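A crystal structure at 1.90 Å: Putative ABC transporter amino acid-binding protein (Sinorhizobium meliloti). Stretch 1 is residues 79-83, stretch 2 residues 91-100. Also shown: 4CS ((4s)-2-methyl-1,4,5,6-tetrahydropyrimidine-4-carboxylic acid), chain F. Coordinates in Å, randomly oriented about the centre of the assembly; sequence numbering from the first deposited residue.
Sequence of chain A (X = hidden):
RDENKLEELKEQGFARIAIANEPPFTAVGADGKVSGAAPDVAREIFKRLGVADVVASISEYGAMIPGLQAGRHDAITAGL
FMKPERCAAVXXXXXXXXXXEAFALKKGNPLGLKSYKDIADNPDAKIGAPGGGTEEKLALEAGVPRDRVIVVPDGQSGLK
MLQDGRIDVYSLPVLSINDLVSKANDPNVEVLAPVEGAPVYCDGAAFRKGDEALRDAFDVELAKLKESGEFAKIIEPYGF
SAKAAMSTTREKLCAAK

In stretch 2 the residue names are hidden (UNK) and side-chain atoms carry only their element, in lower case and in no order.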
# COMPACT_ATOMS: atom_id res chain seq x y z
N GLY A 79 -2.01 1.98 1.72
CA GLY A 79 -0.74 1.30 1.88
C GLY A 79 0.26 1.83 0.86
O GLY A 79 1.11 1.08 0.36
N LEU A 80 0.15 3.12 0.54
CA LEU A 80 1.09 3.77 -0.39
C LEU A 80 2.39 4.09 0.34
O LEU A 80 2.51 5.12 1.02
CB LEU A 80 0.46 5.02 -1.03
CG LEU A 80 1.25 5.63 -2.20
CD1 LEU A 80 1.10 4.83 -3.49
CD2 LEU A 80 0.83 7.07 -2.41
N PHE A 81 3.35 3.18 0.23
CA PHE A 81 4.56 3.20 1.03
C PHE A 81 5.37 4.48 0.83
O PHE A 81 5.47 4.99 -0.29
CB PHE A 81 5.45 2.00 0.71
CG PHE A 81 4.83 0.66 1.02
CD1 PHE A 81 4.22 0.41 2.25
CD2 PHE A 81 4.94 -0.40 0.10
CE1 PHE A 81 3.68 -0.86 2.54
CE2 PHE A 81 4.39 -1.67 0.38
CZ PHE A 81 3.77 -1.88 1.60
N MET A 82 5.95 4.99 1.92
CA MET A 82 6.76 6.20 1.89
C MET A 82 8.09 5.96 1.22
O MET A 82 8.77 4.98 1.52
CB MET A 82 7.01 6.73 3.29
CG MET A 82 5.76 7.07 4.08
SD MET A 82 6.19 8.09 5.52
CE MET A 82 4.77 7.76 6.54
N LYS A 83 8.46 6.89 0.34
CA LYS A 83 9.74 6.89 -0.36
C LYS A 83 10.10 8.33 -0.64
O LYS A 83 9.22 9.15 -0.86
CB LYS A 83 9.62 6.16 -1.70
CG LYS A 83 9.30 4.70 -1.64
CD LYS A 83 8.67 4.25 -2.94
CE LYS A 83 9.70 4.14 -4.04
NZ LYS A 83 9.08 3.59 -5.28
N UNK A 91 2.09 15.34 1.25
CA UNK A 91 2.30 15.52 2.68
C UNK A 91 1.79 14.27 3.41
O UNK A 91 0.59 14.07 3.54
c UNK A 91 1.55 16.76 3.16
N UNK A 92 2.73 13.44 3.85
CA UNK A 92 2.45 12.19 4.54
C UNK A 92 2.20 12.40 6.02
O UNK A 92 2.80 13.27 6.65
c UNK A 92 2.66 8.36 2.09
c UNK A 92 4.56 9.49 1.14
c UNK A 92 3.64 11.24 4.41
c UNK A 92 3.61 10.29 3.23
c UNK A 92 3.61 8.50 1.08
c UNK A 92 2.67 9.26 3.16
c UNK A 92 4.56 10.38 2.22
o UNK A 92 3.61 7.63 0.02
N UNK A 93 1.32 11.58 6.58
CA UNK A 93 1.21 11.43 8.01
C UNK A 93 2.41 10.66 8.52
O UNK A 93 3.26 10.25 7.75
o UNK A 93 0.15 9.26 8.01
c UNK A 93 -0.05 10.63 8.36
N UNK A 94 2.46 10.44 9.83
CA UNK A 94 3.44 9.54 10.45
C UNK A 94 3.11 8.08 10.04
O UNK A 94 2.03 7.84 9.50
n UNK A 94 5.91 12.46 11.66
c UNK A 94 3.42 9.74 11.97
o UNK A 94 6.28 10.27 11.99
c UNK A 94 5.52 11.24 12.00
c UNK A 94 4.05 11.09 12.41
N UNK A 95 4.03 7.14 10.24
CA UNK A 95 3.86 5.78 9.73
C UNK A 95 2.68 5.03 10.33
O UNK A 95 2.33 5.24 11.50
c UNK A 95 5.16 5.07 10.10
c UNK A 95 5.31 7.29 10.95
c UNK A 95 6.12 6.13 10.47
N UNK A 96 2.06 4.17 9.52
CA UNK A 96 0.89 3.41 9.95
C UNK A 96 1.06 1.92 9.67
O UNK A 96 1.10 1.12 10.62
c UNK A 96 -1.61 3.08 9.65
c UNK A 96 -1.78 6.12 8.92
c UNK A 96 -0.64 5.41 9.66
c UNK A 96 -0.40 3.95 9.26
N UNK A 97 1.13 1.55 8.39
CA UNK A 97 1.19 0.13 7.97
C UNK A 97 2.55 -0.23 7.39
O UNK A 97 2.96 0.30 6.35
c UNK A 97 0.11 -0.19 6.95
c UNK A 97 -1.73 -0.45 8.64
c UNK A 97 -1.35 0.15 7.30
c UNK A 97 -2.25 -0.41 6.22
N UNK A 98 3.23 -1.15 8.05
CA UNK A 98 4.57 -1.59 7.67
C UNK A 98 4.53 -3.00 7.11
O UNK A 98 3.80 -3.84 7.61
c UNK A 98 5.49 -1.54 8.90
s UNK A 98 5.71 0.13 9.55
N UNK A 99 5.31 -3.26 6.06
CA UNK A 99 5.41 -4.61 5.51
C UNK A 99 6.64 -4.81 4.64
O UNK A 99 7.18 -3.86 4.07
o UNK A 99 2.98 -7.05 4.10
o UNK A 99 4.45 -7.21 5.63
c UNK A 99 3.84 -6.49 4.80
c UNK A 99 4.15 -4.99 4.72
N UNK A 100 7.05 -6.07 4.54
CA UNK A 100 8.10 -6.50 3.64
C UNK A 100 7.46 -6.91 2.31
O UNK A 100 6.23 -6.98 2.20
c UNK A 100 8.84 -7.66 4.25
O 4CS F . 3.62 0.97 -4.15
C 4CS F . 3.13 0.67 -3.06
OXT 4CS F . 3.01 1.52 -2.18
CA 4CS F . 2.69 -0.77 -2.80
CB 4CS F . 2.03 -1.42 -4.00
CAD 4CS F . 1.67 -2.87 -3.66
NAG 4CS F . 0.82 -2.90 -2.44
CAI 4CS F . 0.91 -1.89 -1.46
CAA 4CS F . 0.01 -1.93 -0.22
N 4CS F . 1.80 -0.82 -1.63

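Position 91 carries one side-chain carbon and nothing more, and that carbon is out of reach of stretch 1. A lone CB means Ala 91, a strand residue that leads into the contact without joining it.

At position 92 a single carbon leads to a six-carbon ring bearing one oxygen at its far end. CA-to-CB points toward stretch 1, and the terminal oxygen lies 2.9 Å from Leu 80 O. A phenol is the natural reading: Tyr 92. Its OH donates a hydrogen bond to Leu 80 O, which sits near the ring plane, where a hydroxyl proton is well placed to point. Phe 81 O is also close, 3.2 Å from Tyr 92 OH. The ring's flat side is used as well. Met 82 CG stands 3.7 Å from the ring centroid, almost exactly on the normal, and Met 82 SD follows over the same face at 4.4 Å from the centroid.

Position 93 has one carbon and then one oxygen, the signature of Ser 93. Its OG turns back into its own stretch, donating a hydrogen bond to the backbone O of position 94, with 2.8 Å between Ser 93 OG and that O. Its contribution across the contact comes from the main chain: Met 82 CE lies 3.2 Å from Ser 93 O, a carbonyl with no polar partner in the model.

Position 94 shows three carbons in a row, the last bearing one oxygen and one nitrogen. This amide is Gln 94. Its CB points away from stretch 1, so the methyl of Met 82 meets backbone here, CE to Gln 94 C at 3.9 Å.

At position 95 three carbons close a ring onto the backbone nitrogen, which can only be Pro 95. Met 82 CE is 3.8 Å from Pro 95 N and 4.5 Å from Pro 95 CG.

Position 96 has four carbons forked at the first, one arm two carbons long: Ile 96, buried but out of contact with stretch 1.

Position 97 also has four carbons, but the fork comes at the second, giving Leu 97. Although its CB points toward stretch 1, the closest approach is by its carbonyl, with Leu 97 O 4.0 Å from Phe 81 CE1 at the ring edge.

Position 98 is one carbon and one sulfur, Cys 98; its CB points away, and it is covalently bonded to a group elsewhere in the structure.

Position 99 has two carbons, the second with two oxygens: Asp 99. Its CB lies 4.4 Å from Phe 81 CZ, while the carboxylate leads away.

Position 100 has one carbon, pointing away: Ala 100.

The design rule is one aromatic used twice: the Tyr 92 hydroxyl satisfies a backbone carbonyl while its face seats Met 82, whose methyl reaches on to the 93-95 turn. The same short segment also serves the ligand, with Phe 81 N donating to 4CS OXT at 2.9 Å.

Stretch 2 (91-100) AYSQPILCDA
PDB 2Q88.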